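Local coordinates for protein PfkB family carbohydrate kinase (Listeria grayi DSM 20601, PDB 4GM6) that probably phosphorylates a sugar or related carbohydrate as a kinase of the PfkB family, at residues V102-L114 with V125-H137. Numbering follows the deposited sequence.
Sequences VVEAGDRLGTYYL and VVYDRQHSSFARH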
loop_
_atom_site.group_PDB
_atom_site.type_symbol
_atom_site.label_atom_id
_atom_site.label_comp_id
_atom_site.label_asym_id
_atom_site.label_seq_id
_atom_site.Cartn_x
_atom_site.Cartn_y
_atom_site.Cartn_z
ATOM N N VAL C 102 15.380 -17.701 -26.212
ATOM C CA VAL C 102 14.063 -17.100 -26.137
ATOM C C VAL C 102 13.787 -16.527 -27.521
ATOM O O VAL C 102 14.631 -15.832 -28.089
ATOM C CB VAL C 102 13.996 -15.962 -25.083
ATOM C CG1 VAL C 102 12.666 -15.215 -25.160
ATOM C CG2 VAL C 102 14.215 -16.503 -23.668
ATOM N N VAL C 103 12.623 -16.837 -28.075
ATOM C CA VAL C 103 12.268 -16.350 -29.409
ATOM C C VAL C 103 11.136 -15.327 -29.295
ATOM O O VAL C 103 10.163 -15.551 -28.562
ATOM C CB VAL C 103 11.832 -17.495 -30.339
ATOM C CG1 VAL C 103 11.299 -16.934 -31.647
ATOM C CG2 VAL C 103 12.992 -18.454 -30.602
ATOM N N GLU C 104 11.274 -14.203 -29.997
ATOM C CA GLU C 104 10.255 -13.147 -29.965
ATOM C C GLU C 104 9.280 -13.326 -31.127
ATOM O O GLU C 104 9.691 -13.344 -32.273
ATOM C CB GLU C 104 10.901 -11.764 -30.076
ATOM C CG GLU C 104 11.959 -11.456 -29.033
ATOM C CD GLU C 104 12.104 -9.962 -28.782
ATOM O OE1 GLU C 104 12.313 -9.210 -29.746
ATOM O OE2 GLU C 104 12.004 -9.535 -27.616
ATOM N N ALA C 105 7.994 -13.460 -30.837
ATOM C CA ALA C 105 7.001 -13.582 -31.903
ATOM C C ALA C 105 5.582 -13.524 -31.345
ATOM O O ALA C 105 5.380 -13.626 -30.126
ATOM C CB ALA C 105 7.212 -14.870 -32.684
ATOM N N GLY C 106 4.604 -13.350 -32.236
ATOM C CA GLY C 106 3.198 -13.285 -31.831
ATOM C C GLY C 106 2.802 -11.993 -31.126
ATOM O O GLY C 106 3.519 -10.993 -31.206
ATOM N N ASP C 107 1.680 -12.036 -30.406
ATOM C CA ASP C 107 0.948 -10.829 -29.999
ATOM C C ASP C 107 0.766 -10.617 -28.511
ATOM O O ASP C 107 0.370 -9.521 -28.085
ATOM C CB ASP C 107 -0.460 -10.859 -30.591
ATOM C CG ASP C 107 -0.469 -10.687 -32.091
ATOM O OD1 ASP C 107 0.315 -9.860 -32.613
ATOM O OD2 ASP C 107 -1.276 -11.381 -32.744
ATOM N N ARG C 108 0.968 -11.658 -27.713
ATOM C CA ARG C 108 0.644 -11.516 -26.295
ATOM C C ARG C 108 1.339 -12.521 -25.402
ATOM O O ARG C 108 1.621 -13.647 -25.818
ATOM C CB ARG C 108 -0.879 -11.586 -26.079
ATOM C CG ARG C 108 -1.469 -12.993 -26.101
ATOM C CD ARG C 108 -2.987 -12.981 -25.974
ATOM N NE ARG C 108 -3.384 -12.537 -24.642
ATOM C CZ ARG C 108 -3.465 -13.332 -23.585
ATOM N NH1 ARG C 108 -3.201 -14.630 -23.712
ATOM N NH2 ARG C 108 -3.822 -12.829 -22.402
ATOM N N LEU C 109 1.600 -12.108 -24.167
ATOM C CA LEU C 109 2.072 -13.025 -23.147
ATOM C C LEU C 109 0.859 -13.621 -22.439
ATOM O O LEU C 109 -0.062 -12.897 -22.091
ATOM C CB LEU C 109 2.949 -12.291 -22.133
ATOM C CG LEU C 109 3.674 -13.206 -21.140
ATOM C CD1 LEU C 109 4.894 -13.823 -21.807
ATOM C CD2 LEU C 109 4.072 -12.446 -19.879
ATOM N N GLY C 110 0.862 -14.935 -22.236
ATOM C CA GLY C 110 -0.204 -15.603 -21.502
ATOM C C GLY C 110 -0.241 -15.150 -20.053
ATOM O O GLY C 110 0.792 -14.824 -19.463
ATOM N N THR C 111 -1.431 -15.124 -19.467
ATOM C CA THR C 111 -1.566 -14.692 -18.093
ATOM C C THR C 111 -2.504 -15.634 -17.383
ATOM O O THR C 111 -3.136 -16.471 -18.014
ATOM C CB THR C 111 -2.142 -13.248 -17.983
ATOM O OG1 THR C 111 -3.471 -13.203 -18.533
ATOM C CG2 THR C 111 -1.266 -12.253 -18.739
ATOM N N TYR C 112 -2.568 -15.513 -16.058
ATOM C CA TYR C 112 -3.652 -16.105 -15.312
ATOM C C TYR C 112 -3.868 -15.311 -14.041
ATOM O O TYR C 112 -2.969 -14.629 -13.570
ATOM C CB TYR C 112 -3.451 -17.611 -15.044
ATOM C CG TYR C 112 -2.393 -17.998 -14.032
ATOM C CD1 TYR C 112 -2.738 -18.305 -12.723
ATOM C CD2 TYR C 112 -1.059 -18.093 -14.398
ATOM C CE1 TYR C 112 -1.778 -18.687 -11.803
ATOM C CE2 TYR C 112 -0.090 -18.469 -13.488
ATOM C CZ TYR C 112 -0.456 -18.773 -12.199
ATOM O OH TYR C 112 0.515 -19.153 -11.297
ATOM N N TYR C 113 -5.088 -15.374 -13.532
ATOM C CA TYR C 113 -5.489 -14.601 -12.384
ATOM C C TYR C 113 -5.608 -15.581 -11.239
ATOM O O TYR C 113 -6.150 -16.667 -11.412
ATOM C CB TYR C 113 -6.843 -13.948 -12.660
ATOM C CG TYR C 113 -6.801 -12.939 -13.771
ATOM C CD1 TYR C 113 -6.629 -11.586 -13.493
ATOM C CD2 TYR C 113 -6.921 -13.330 -15.107
ATOM C CE1 TYR C 113 -6.585 -10.649 -14.509
ATOM C CE2 TYR C 113 -6.870 -12.395 -16.129
ATOM C CZ TYR C 113 -6.701 -11.055 -15.814
ATOM O OH TYR C 113 -6.663 -10.099 -16.805
ATOM N N LEU C 114 -5.074 -15.218 -10.081
ATOM C CA LEU C 114 -5.156 -16.094 -8.930
ATOM C C LEU C 114 -5.818 -15.379 -7.752
ATOM O O LEU C 114 -5.328 -14.352 -7.283
ATOM C CB LEU C 114 -3.760 -16.588 -8.539
ATOM C CG LEU C 114 -3.786 -17.800 -7.600
ATOM C CD1 LEU C 114 -2.490 -18.595 -7.661
ATOM C CD2 LEU C 114 -4.049 -17.338 -6.179
ATOM N N VAL C 125 -8.352 -20.080 -9.621
ATOM C CA VAL C 125 -7.593 -19.587 -10.772
ATOM C C VAL C 125 -8.485 -19.353 -11.995
ATOM O O VAL C 125 -9.492 -20.048 -12.191
ATOM C CB VAL C 125 -6.454 -20.558 -11.147
ATOM C CG1 VAL C 125 -5.891 -20.221 -12.512
ATOM C CG2 VAL C 125 -5.350 -20.497 -10.100
ATOM N N VAL C 126 -8.127 -18.357 -12.802
ATOM C CA VAL C 126 -8.777 -18.131 -14.091
ATOM C C VAL C 126 -7.669 -17.958 -15.116
ATOM O O VAL C 126 -6.900 -17.004 -15.049
ATOM C CB VAL C 126 -9.649 -16.858 -14.100
ATOM C CG1 VAL C 126 -10.393 -16.732 -15.427
ATOM C CG2 VAL C 126 -10.637 -16.880 -12.950
ATOM N N TYR C 127 -7.569 -18.882 -16.062
ATOM C CA TYR C 127 -6.519 -18.774 -17.060
ATOM C C TYR C 127 -6.864 -17.762 -18.155
ATOM O O TYR C 127 -8.024 -17.620 -18.569
ATOM C CB TYR C 127 -6.141 -20.162 -17.625
ATOM C CG TYR C 127 -5.106 -20.848 -16.741
ATOM C CD1 TYR C 127 -5.480 -21.781 -15.778
ATOM C CD2 TYR C 127 -3.753 -20.518 -16.840
ATOM C CE1 TYR C 127 -4.532 -22.385 -14.955
ATOM C CE2 TYR C 127 -2.800 -21.116 -16.027
ATOM C CZ TYR C 127 -3.192 -22.042 -15.082
ATOM O OH TYR C 127 -2.238 -22.622 -14.261
ATOM N N ASP C 128 -5.844 -17.051 -18.618
ATOM C CA ASP C 128 -5.980 -16.203 -19.792
ATOM C C ASP C 128 -4.743 -16.404 -20.664
ATOM O O ASP C 128 -4.044 -15.445 -21.020
ATOM C CB ASP C 128 -6.135 -14.730 -19.399
ATOM C CG ASP C 128 -6.511 -13.849 -20.592
ATOM O OD1 ASP C 128 -6.815 -14.390 -21.685
ATOM O OD2 ASP C 128 -6.509 -12.613 -20.445
ATOM N N ARG C 129 -4.499 -17.666 -21.016
ATOM C CA ARG C 129 -3.247 -18.094 -21.621
ATOM C C ARG C 129 -3.429 -18.523 -23.074
ATOM O O ARG C 129 -2.463 -18.610 -23.818
ATOM C CB ARG C 129 -2.618 -19.243 -20.811
ATOM C CG ARG C 129 -3.313 -20.594 -20.989
ATOM C CD ARG C 129 -2.624 -21.709 -20.216
ATOM N NE ARG C 129 -1.216 -21.842 -20.578
ATOM C CZ ARG C 129 -0.285 -22.392 -19.796
ATOM N NH1 ARG C 129 0.974 -22.467 -20.212
ATOM N NH2 ARG C 129 -0.607 -22.858 -18.596
ATOM N N GLN C 130 -4.664 -18.768 -23.494
ATOM C CA GLN C 130 -4.890 -19.089 -24.900
ATOM C C GLN C 130 -4.434 -17.944 -25.797
ATOM O O GLN C 130 -4.433 -16.773 -25.396
ATOM C CB GLN C 130 -6.361 -19.378 -25.182
ATOM C CG GLN C 130 -6.844 -20.735 -24.709
ATOM C CD GLN C 130 -8.322 -20.933 -24.971
ATOM O OE1 GLN C 130 -8.792 -20.758 -26.096
ATOM N NE2 GLN C 130 -9.067 -21.290 -23.928
ATOM N N HIS C 131 -4.067 -18.301 -27.019
ATOM C CA HIS C 131 -3.678 -17.341 -28.057
ATOM C C HIS C 131 -2.391 -16.591 -27.731
ATOM O O HIS C 131 -2.058 -15.617 -28.394
ATOM C CB HIS C 131 -4.801 -16.343 -28.350
ATOM C CG HIS C 131 -6.147 -16.972 -28.524
ATOM N ND1 HIS C 131 -6.549 -17.558 -29.705
ATOM C CD2 HIS C 131 -7.193 -17.089 -27.670
ATOM C CE1 HIS C 131 -7.780 -18.017 -29.569
ATOM N NE2 HIS C 131 -8.194 -17.747 -28.345
ATOM N N SER C 132 -1.662 -17.045 -26.722
ATOM C CA SER C 132 -0.357 -16.465 -26.434
ATOM C C SER C 132 0.634 -16.747 -27.574
ATOM O O SER C 132 0.425 -17.654 -28.386
ATOM C CB SER C 132 0.186 -16.990 -25.096
ATOM O OG SER C 132 0.577 -18.359 -25.210
ATOM N N SER C 133 1.713 -15.970 -27.633
ATOM C CA SER C 133 2.800 -16.228 -28.582
ATOM C C SER C 133 3.257 -17.684 -28.520
ATOM O O SER C 133 3.391 -18.360 -29.548
ATOM C CB SER C 133 3.986 -15.304 -28.295
ATOM O OG SER C 133 3.597 -13.937 -28.362
ATOM N N PHE C 134 3.528 -18.164 -27.314
ATOM C CA PHE C 134 3.989 -19.535 -27.157
ATOM C C PHE C 134 2.945 -20.522 -27.670
ATOM O O PHE C 134 3.256 -21.430 -28.439
ATOM C CB PHE C 134 4.316 -19.841 -25.701
ATOM C CG PHE C 134 5.066 -21.131 -25.521
ATOM C CD1 PHE C 134 6.434 -21.127 -25.332
ATOM C CD2 PHE C 134 4.402 -22.346 -25.569
ATOM C CE1 PHE C 134 7.130 -22.307 -25.167
ATOM C CE2 PHE C 134 5.091 -23.539 -25.410
ATOM C CZ PHE C 134 6.460 -23.518 -25.206
ATOM N N ALA C 135 1.700 -20.329 -27.246
ATOM C CA ALA C 135 0.620 -21.230 -27.631
ATOM C C ALA C 135 0.417 -21.282 -29.141
ATOM O O ALA C 135 0.202 -22.355 -29.702
ATOM C CB ALA C 135 -0.676 -20.842 -26.930
ATOM N N ARG C 136 0.486 -20.132 -29.806
ATOM C CA ARG C 136 0.224 -20.101 -31.246
ATOM C C ARG C 136 1.460 -20.358 -32.108
ATOM O O ARG C 136 1.378 -20.386 -33.334
ATOM C CB ARG C 136 -0.456 -18.784 -31.631
ATOM C CG ARG C 136 -1.847 -18.668 -31.022
ATOM C CD ARG C 136 -2.468 -17.295 -31.195
ATOM N NE ARG C 136 -2.831 -17.025 -32.583
ATOM C CZ ARG C 136 -2.180 -16.168 -33.358
ATOM N NH1 ARG C 136 -1.139 -15.495 -32.875
ATOM N NH2 ARG C 136 -2.569 -15.983 -34.610
ATOM N N HIS C 137 2.607 -20.557 -31.472
ATOM C CA HIS C 137 3.848 -20.666 -32.222
ATOM C C HIS C 137 3.854 -21.958 -33.031
ATOM O O HIS C 137 3.472 -23.014 -32.525
ATOM C CB HIS C 137 5.053 -20.598 -31.277
ATOM C CG HIS C 137 6.338 -20.253 -31.963
ATOM N ND1 HIS C 137 6.619 -18.983 -32.424
ATOM C CD2 HIS C 137 7.416 -21.013 -32.272
ATOM C CE1 HIS C 137 7.816 -18.975 -32.979
ATOM N NE2 HIS C 137 8.321 -20.195 -32.903
HETATM O O HOH W 1 0.279 -14.424 -30.542
HETATM O O HOH W 2 -5.110 -11.045 -18.708
#
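T111 and Y113 exchange paired backbone hydrogen bonds with D128 and V126, so strands 111-114 and 125-128 run antiparallel, their axes 4.5 Å apart at closest approach. This hairpin flanks strand 34-38 in the small four-stranded sheet, consistent with the lid of ribokinase-like PfkB kinases. Past the type II turn R129-S132, S133 N, starting a short, weakly bonded helix, donates to R108 O (2.9 Å), tying that helix to the loop before strand 111-114. On one sheet face the side chains of Y112 and Y127 run alongside each other, their rings oblique (planes 31° apart), with Y127 CZ over the rim of one Y112 face; V125 CG1 meets Y112 CD1 at 3.7 Å. The opposite face mixes Y113–V126 packing with a polar cluster. From the preceding loop R108, bent at chi3 (-68°), brings NH1 and NH2 end-on to D128 O, which lies in the guanidinium plane and also accepts from T111 N. NH2 further makes a 3.3 Å salt bridge to D128 OD2. A water joins that carboxylate oxygen (2.7 Å) to T111 OG1 and Y113 OH. R108 NE reaches D128 of the second subunit, and the reciprocal bridge returns. Three N-H donors thus converge on one carbonyl, while the crossed arginine–aspartate pairs probably offset the close approach of the two R108 guanidinium groups, joining hairpin and subunit interface.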